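Local coordinates for protein sugar-phosphate aldolase (Thermotoga maritima, PDB 1PVT) that is a member of the class II aldolase and adducin N-terminal domain family, with an alpha/beta fold of the AraD-like kind, at residues 47-50 against 51-55; 66-69 against 70-73; 205-208 against 209-213. One frame throughout, in Å; residues are numbered along the deposited sequence.

Contact 1 of 3, residues 47-50 against 51-55; sequences NEYG and FDYDG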
loop_
_atom_site.group_PDB
_atom_site.type_symbol
_atom_site.label_atom_id
_atom_site.label_comp_id
_atom_site.label_asym_id
_atom_site.label_seq_id
_atom_site.Cartn_x
_atom_site.Cartn_y
_atom_site.Cartn_z
ATOM N N ASN A 47 7.652 13.232 -17.112
ATOM C CA ASN A 47 6.221 13.131 -17.279
ATOM C C ASN A 47 5.463 14.147 -16.446
ATOM O O ASN A 47 6.006 14.737 -15.501
ATOM C CB ASN A 47 5.787 11.708 -16.935
ATOM C CG ASN A 47 6.636 10.657 -17.641
ATOM O OD1 ASN A 47 6.266 10.152 -18.700
ATOM N ND2 ASN A 47 7.792 10.342 -17.060
ATOM N N GLU A 48 4.200 14.335 -16.814
ATOM C CA GLU A 48 3.319 15.284 -16.149
ATOM C C GLU A 48 2.461 14.642 -15.071
ATOM O O GLU A 48 1.705 13.709 -15.341
ATOM C CB GLU A 48 2.402 15.936 -17.181
ATOM C CG GLU A 48 3.133 16.527 -18.376
ATOM C CD GLU A 48 2.182 16.974 -19.474
ATOM O OE1 GLU A 48 1.186 17.656 -19.152
ATOM O OE2 GLU A 48 2.428 16.652 -20.658
ATOM N N TYR A 49 2.582 15.155 -13.850
ATOM C CA TYR A 49 1.795 14.655 -12.736
ATOM C C TYR A 49 0.325 14.567 -13.131
ATOM O O TYR A 49 -0.416 13.732 -12.612
ATOM C CB TYR A 49 1.906 15.600 -11.546
ATOM C CG TYR A 49 3.190 15.503 -10.771
ATOM C CD1 TYR A 49 3.953 16.639 -10.509
ATOM C CD2 TYR A 49 3.620 14.287 -10.255
ATOM C CE1 TYR A 49 5.113 16.569 -9.752
ATOM C CE2 TYR A 49 4.778 14.205 -9.493
ATOM C CZ TYR A 49 5.518 15.350 -9.247
ATOM O OH TYR A 49 6.666 15.267 -8.504
ATOM N N GLY A 50 -0.093 15.431 -14.053
ATOM C CA GLY A 50 -1.483 15.450 -14.471
ATOM C C GLY A 50 -2.220 16.372 -13.517
ATOM O O GLY A 50 -3.410 16.643 -13.664
ATOM N N PHE A 51 -1.473 16.846 -12.525
ATOM C CA PHE A 51 -1.976 17.752 -11.500
ATOM C C PHE A 51 -0.785 18.517 -10.922
ATOM O O PHE A 51 0.365 18.172 -11.206
ATOM C CB PHE A 51 -2.687 16.959 -10.398
ATOM C CG PHE A 51 -1.809 15.948 -9.690
ATOM C CD1 PHE A 51 -1.049 16.317 -8.578
ATOM C CD2 PHE A 51 -1.764 14.621 -10.121
ATOM C CE1 PHE A 51 -0.261 15.378 -7.905
ATOM C CE2 PHE A 51 -0.982 13.680 -9.459
ATOM C CZ PHE A 51 -0.230 14.057 -8.348
ATOM N N ASP A 52 -1.039 19.546 -10.117
ATOM C CA ASP A 52 0.073 20.309 -9.562
ATOM C C ASP A 52 0.581 19.848 -8.209
ATOM O O ASP A 52 -0.058 20.068 -7.172
ATOM C CB ASP A 52 -0.256 21.793 -9.459
ATOM C CG ASP A 52 0.933 22.604 -8.973
ATOM O OD1 ASP A 52 1.348 22.432 -7.800
ATOM O OD2 ASP A 52 1.464 23.396 -9.780
ATOM N N TYR A 53 1.758 19.236 -8.230
ATOM C CA TYR A 53 2.381 18.744 -7.021
ATOM C C TYR A 53 3.100 19.878 -6.304
ATOM O O TYR A 53 3.935 20.566 -6.887
ATOM C CB TYR A 53 3.369 17.638 -7.360
ATOM C CG TYR A 53 4.088 17.130 -6.154
ATOM C CD1 TYR A 53 3.389 16.515 -5.121
ATOM C CD2 TYR A 53 5.462 17.293 -6.021
ATOM C CE1 TYR A 53 4.039 16.071 -3.978
ATOM C CE2 TYR A 53 6.133 16.856 -4.882
ATOM C CZ TYR A 53 5.416 16.241 -3.861
ATOM O OH TYR A 53 6.068 15.789 -2.725
ATOM N N ASP A 54 2.765 20.057 -5.030
ATOM C CA ASP A 54 3.358 21.105 -4.213
ATOM C C ASP A 54 3.962 20.556 -2.921
ATOM O O ASP A 54 4.117 21.280 -1.938
ATOM C CB ASP A 54 2.300 22.165 -3.888
ATOM C CG ASP A 54 2.794 23.205 -2.885
ATOM O OD1 ASP A 54 3.849 23.830 -3.141
ATOM O OD2 ASP A 54 2.128 23.393 -1.838
ATOM N N GLY A 55 4.298 19.272 -2.915
ATOM C CA GLY A 55 4.890 18.684 -1.727
ATOM C C GLY A 55 6.402 18.682 -1.861
ATOM O O GLY A 55 6.918 19.043 -2.922
#
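At the corner where edge strand 45-49 gives way to the short strand 52-53, Tyr49, Phe51 and Tyr53 gather into a small aromatic cluster, a worked example of how alternate residues can meet where the chain turns between two strands. The methylene of Tyr49 lies over the face of the Phe51 ring: CB of Tyr49 stands 3.9 Å from the centroid of that ring, almost on its normal, in a CH-pi contact. Phe51 reaches this place by setting CG between its own backbone N and carbonyl carbon (chi1 60°), which turns its ring back over the preceding residues. The two rings themselves are nearly parallel, with planes 29° apart, but they have slid so far past each other that they barely overlap, and their centroids are 5.5 Å apart. Between them the chain passes through Gly50, whose positive phi suits glycine and allows the abrupt change of direction.

In this mixed sheet 45-49 is the outermost strand at one end, pairing with 89-92, and the corner turns the chain away from that line. Beyond it, Tyr53 sets its side chain against the ring of Tyr49. These rings meet obliquely, neither stacked nor edge-to-face, at 54° and with centroids 5.2 Å apart. The hydroxyl end of Tyr49 comes up to the Tyr53 ring at a slant, with OH of Tyr49 3.4 Å from CD2 of Tyr53. The ring of Tyr53 is also covered on one face by its own segment, where the backbone N of Gly55 sits 3.3 Å above the plane and over the centre. Both phenol oxygens are engaged by backbone carbonyls, that of Tyr49 by Leu85 and that of Tyr53 by Pro56. Phe51 rests against Pro104, Leu107 and Met108 of helix 103-115.

Contact 2 of 3, residues 66-69 against 70-73; sequences GSRM and REVY
The carbonyl of Arg68 gathers the first turn of a short helix, its O accepting a hydrogen bond from Val72 N at 2.9 Å (154° at the hydrogen) and a second from Glu71 N, whose position is less sure. One residue on, Tyr73 N bonds only weakly to the carbonyl of Met69.

The side chains of Arg68 and Glu71 run alongside each other and join in a salt bridge, with NE of Arg68 3.2 Å from OE1 of Glu71. The oxygen lies in the guanidinium plane, at its edge, yet the N-H comes down on the carboxylate from above its plane, the two flat groups being turned 80° against each other. Arg70 points the same way as Arg68 and places NH2 3.7 Å above one face of the Arg68 guanidinium, offset toward the rim. This brings like charges near, a cost that Glu71 may partly offset.

Arg68 is at the N-cap and Glu71 at N3, the positions of a capping box, but none forms; instead a water links them, accepting from Arg68 N at 3.1 Å and donating to Glu71 OE1 at a distance too short to trust.

On the buried side, selenomethionine Met69 is bent at chi2 (-52°) and again at chi3, which brings its CE to 3.5 Å from CG1 of Val72. The same methyl of Val72 touches CB of Ser67 at 4.0 Å, while the hydroxyl of Ser67 is bound to the carbonyl of Ala64. Val72 and Tyr73 pack against Ala14 of helix 2-19, and Met69 against Ile30 of strand 28-34.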
loop_
_atom_site.group_PDB
_atom_site.type_symbol
_atom_site.label_atom_id
_atom_site.label_comp_id
_atom_site.label_asym_id
_atom_site.label_seq_id
_atom_site.Cartn_x
_atom_site.Cartn_y
_atom_site.Cartn_z
ATOM N N GLY A 66 -0.356 -1.477 -14.942
ATOM C CA GLY A 66 -0.655 -2.780 -15.521
ATOM C C GLY A 66 0.172 -3.894 -14.905
ATOM O O GLY A 66 0.066 -5.065 -15.301
ATOM N N SER A 67 0.993 -3.516 -13.928
ATOM C CA SER A 67 1.871 -4.451 -13.246
ATOM C C SER A 67 1.108 -5.442 -12.373
ATOM O O SER A 67 0.166 -5.083 -11.649
ATOM C CB SER A 67 2.915 -3.708 -12.396
ATOM O OG SER A 67 2.354 -3.208 -11.198
ATOM N N ARG A 68 1.542 -6.696 -12.469
ATOM C CA ARG A 68 0.970 -7.799 -11.730
ATOM C C ARG A 68 2.063 -8.391 -10.870
ATOM O O ARG A 68 3.155 -8.679 -11.345
ATOM C CB ARG A 68 0.419 -8.826 -12.709
ATOM C CG ARG A 68 -0.795 -8.309 -13.440
ATOM C CD ARG A 68 -1.261 -9.246 -14.535
ATOM N NE ARG A 68 -0.445 -9.131 -15.739
ATOM C CZ ARG A 68 -0.939 -9.052 -16.974
ATOM N NH1 ARG A 68 -2.257 -9.071 -17.181
ATOM N NH2 ARG A 68 -0.110 -8.964 -18.007
HETATM N N MSE A 69 1.759 -8.559 -9.593
HETATM C CA MSE A 69 2.715 -9.087 -8.642
HETATM C C MSE A 69 3.371 -10.383 -9.078
HETATM O O MSE A 69 4.548 -10.610 -8.784
HETATM C CB MSE A 69 2.041 -9.300 -7.289
HETATM C CG MSE A 69 1.364 -8.061 -6.743
HETATM SE SE MSE A 69 2.500 -6.457 -6.679
HETATM C CE MSE A 69 2.088 -5.723 -8.433
ATOM N N ARG A 70 2.621 -11.232 -9.779
ATOM C CA ARG A 70 3.160 -12.525 -10.197
ATOM C C ARG A 70 4.183 -12.313 -11.267
ATOM O O ARG A 70 4.784 -13.263 -11.757
ATOM C CB ARG A 70 2.058 -13.449 -10.715
ATOM C CG ARG A 70 1.461 -13.067 -12.063
ATOM C CD ARG A 70 0.523 -14.163 -12.598
ATOM N NE ARG A 70 0.066 -13.882 -13.960
ATOM C CZ ARG A 70 -0.999 -13.142 -14.257
ATOM N NH1 ARG A 70 -1.730 -12.613 -13.280
ATOM N NH2 ARG A 70 -1.323 -12.918 -15.529
ATOM N N GLU A 71 4.377 -11.043 -11.611
ATOM C CA GLU A 71 5.333 -10.650 -12.634
ATOM C C GLU A 71 6.409 -9.696 -12.119
ATOM O O GLU A 71 7.586 -9.868 -12.436
ATOM C CB GLU A 71 4.603 -10.011 -13.813
ATOM C CG GLU A 71 3.493 -10.883 -14.381
ATOM C CD GLU A 71 3.078 -10.482 -15.795
ATOM O OE1 GLU A 71 2.756 -9.288 -16.022
ATOM O OE2 GLU A 71 3.070 -11.375 -16.679
ATOM N N VAL A 72 6.032 -8.702 -11.318
ATOM C CA VAL A 72 7.036 -7.773 -10.839
ATOM C C VAL A 72 8.057 -8.455 -9.943
ATOM O O VAL A 72 9.136 -7.915 -9.697
ATOM C CB VAL A 72 6.410 -6.567 -10.099
ATOM C CG1 VAL A 72 4.912 -6.542 -10.319
ATOM C CG2 VAL A 72 6.787 -6.596 -8.631
ATOM N N TYR A 73 7.739 -9.646 -9.453
ATOM C CA TYR A 73 8.698 -10.330 -8.595
ATOM C C TYR A 73 9.766 -10.942 -9.478
ATOM O O TYR A 73 10.841 -11.302 -9.011
ATOM C CB TYR A 73 8.025 -11.426 -7.766
ATOM C CG TYR A 73 8.007 -12.784 -8.425
ATOM C CD1 TYR A 73 9.137 -13.598 -8.427
ATOM C CD2 TYR A 73 6.868 -13.242 -9.073
ATOM C CE1 TYR A 73 9.133 -14.828 -9.066
ATOM C CE2 TYR A 73 6.851 -14.470 -9.712
ATOM C CZ TYR A 73 7.985 -15.256 -9.711
ATOM O OH TYR A 73 7.964 -16.448 -10.402
HETATM O O HOH W 1 2.762 -6.993 -15.274
#

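Contact 3 of 3, residues 205-208 against 209-213; sequences EAYD and RVEIL
Glu205 and Arg209 lie side by side one turn apart on helix 203-224, their side chains pointing the same way. The extended chain of Glu205 lays its CG over one face of the Arg209 guanidinium, 3.5 Å from NH2, and then brings OE2 to the same nitrogen. That salt bridge, Glu205 OE2 to Arg209 NH2, measures 2.5 Å, a short value whose exact length is uncertain. Carboxylate and guanidinium stand 74° apart, so the grip is through a single N-H end and not a flat paired approach. Other partners fix both groups: Arg209 NH2 also bridges to Asp187 and its NE donates to the carbonyl of Phe199, while Glu205 OE2 accepts from the backbone N of Lys201.

Tyr207 and Glu211 make the corresponding pair on another flank, but here the side chains cross at a slant, ring and carboxylate planes 51° apart. With CG of Tyr207 anti to its N (chi1 178°), the ring leans outward and toward the helix's C-terminal end until its CE2 is 3.7 Å from CG of Glu211. The phenol OH of Tyr207 comes within 3.3 Å of OE1 of Glu211, an oxygen held by a salt bridge to Lys20.

Beneath these pairs run the backbone bonds that set their spacing. Glu211 N donates to Tyr207 O at 3.1 Å, nearly straight, and Ile212 N to Asp208 O at 3.2 Å; Ala206 O accepts from both Arg209 N and Val210 N. The i to i+4 pairing is that of an alpha-helix, here one whose Ala206 and Val210 face strand 122-126, as in an alpha/beta fold.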
loop_
_atom_site.group_PDB
_atom_site.type_symbol
_atom_site.label_atom_id
_atom_site.label_comp_id
_atom_site.label_asym_id
_atom_site.label_seq_id
_atom_site.Cartn_x
_atom_site.Cartn_y
_atom_site.Cartn_z
ATOM N N GLU A 205 7.735 -5.016 6.155
ATOM C CA GLU A 205 6.903 -4.779 7.330
ATOM C C GLU A 205 5.462 -4.487 6.906
ATOM O O GLU A 205 4.514 -4.925 7.565
ATOM C CB GLU A 205 7.459 -3.617 8.160
ATOM C CG GLU A 205 6.566 -3.225 9.342
ATOM C CD GLU A 205 7.162 -2.122 10.211
ATOM O OE1 GLU A 205 8.056 -2.422 11.035
ATOM O OE2 GLU A 205 6.739 -0.951 10.067
ATOM N N ALA A 206 5.296 -3.744 5.811
ATOM C CA ALA A 206 3.965 -3.441 5.309
ATOM C C ALA A 206 3.314 -4.779 4.968
ATOM O O ALA A 206 2.204 -5.062 5.408
ATOM C CB ALA A 206 4.053 -2.566 4.075
ATOM N N TYR A 207 4.015 -5.609 4.196
ATOM C CA TYR A 207 3.496 -6.921 3.822
ATOM C C TYR A 207 3.083 -7.722 5.050
ATOM O O TYR A 207 2.058 -8.402 5.047
ATOM C CB TYR A 207 4.541 -7.725 3.057
ATOM C CG TYR A 207 4.056 -9.113 2.704
ATOM C CD1 TYR A 207 3.110 -9.308 1.710
ATOM C CD2 TYR A 207 4.497 -10.225 3.402
ATOM C CE1 TYR A 207 2.619 -10.564 1.427
ATOM C CE2 TYR A 207 4.005 -11.486 3.122
ATOM C CZ TYR A 207 3.068 -11.642 2.135
ATOM O OH TYR A 207 2.563 -12.883 1.861
ATOM N N ASP A 208 3.896 -7.657 6.095
ATOM C CA ASP A 208 3.602 -8.370 7.330
ATOM C C ASP A 208 2.258 -7.972 7.938
ATOM O O ASP A 208 1.582 -8.789 8.560
ATOM C CB ASP A 208 4.707 -8.119 8.356
ATOM C CG ASP A 208 5.801 -9.149 8.286
ATOM O OD1 ASP A 208 6.034 -9.676 7.180
ATOM O OD2 ASP A 208 6.432 -9.422 9.328
ATOM N N ARG A 209 1.868 -6.717 7.777
ATOM C CA ARG A 209 0.601 -6.278 8.337
ATOM C C ARG A 209 -0.573 -6.741 7.480
ATOM O O ARG A 209 -1.665 -6.961 7.990
ATOM C CB ARG A 209 0.595 -4.765 8.494
ATOM C CG ARG A 209 1.696 -4.222 9.396
ATOM C CD ARG A 209 1.506 -2.721 9.536
ATOM N NE ARG A 209 2.742 -1.956 9.686
ATOM C CZ ARG A 209 3.314 -1.674 10.846
ATOM N NH1 ARG A 209 2.768 -2.097 11.977
ATOM N NH2 ARG A 209 4.416 -0.944 10.867
ATOM N N VAL A 210 -0.357 -6.881 6.177
ATOM C CA VAL A 210 -1.411 -7.363 5.302
ATOM C C VAL A 210 -1.709 -8.779 5.760
ATOM O O VAL A 210 -2.835 -9.097 6.133
ATOM C CB VAL A 210 -0.956 -7.412 3.854
ATOM C CG1 VAL A 210 -2.000 -8.099 3.016
ATOM C CG2 VAL A 210 -0.723 -6.019 3.350
ATOM N N GLU A 211 -0.682 -9.627 5.744
ATOM C CA GLU A 211 -0.815 -11.018 6.172
ATOM C C GLU A 211 -1.632 -11.114 7.444
ATOM O O GLU A 211 -2.683 -11.753 7.480
ATOM C CB GLU A 211 0.554 -11.624 6.435
ATOM C CG GLU A 211 1.117 -12.381 5.286
ATOM C CD GLU A 211 2.310 -13.203 5.702
ATOM O OE1 GLU A 211 2.734 -14.077 4.915
ATOM O OE2 GLU A 211 2.830 -12.974 6.818
ATOM N N ILE A 212 -1.140 -10.465 8.493
ATOM C CA ILE A 212 -1.809 -10.470 9.789
ATOM C C ILE A 212 -3.267 -10.015 9.700
ATOM O O ILE A 212 -4.152 -10.703 10.201
ATOM C CB ILE A 212 -1.005 -9.625 10.818
ATOM C CG1 ILE A 212 0.317 -10.343 11.105
ATOM C CG2 ILE A 212 -1.785 -9.453 12.111
ATOM C CD1 ILE A 212 1.276 -9.568 11.950
ATOM N N LEU A 213 -3.533 -8.881 9.064
ATOM C CA LEU A 213 -4.913 -8.444 8.935
ATOM C C LEU A 213 -5.737 -9.546 8.291
ATOM O O LEU A 213 -6.835 -9.870 8.744
ATOM C CB LEU A 213 -5.009 -7.185 8.086
ATOM C CG LEU A 213 -4.725 -5.888 8.840
ATOM C CD1 LEU A 213 -5.135 -4.709 7.966
ATOM C CD2 LEU A 213 -5.508 -5.857 10.158
#

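From the N terminus, helix 2-19 comes first, and two of the contacts later pack against it. Contact 1 then turns the corner after edge strand 45-49; after strand 58-63, contact 2 forms the start of the short helix 69-72; contact 3 lies far downstream in helix 203-224. Each joins immediate neighbours, so none closes a long loop, and the three follow in series without nesting or crossing. Contacts 1 and 3 sit on opposite sides of the chain's centre, their own centres about 30 Å apart. Contact 2 packs on Ala14 and Ala18 of helix 2-19, contact 3 on Val13, Trp16 and Leu17; contact 1 leans instead on helix 103-115.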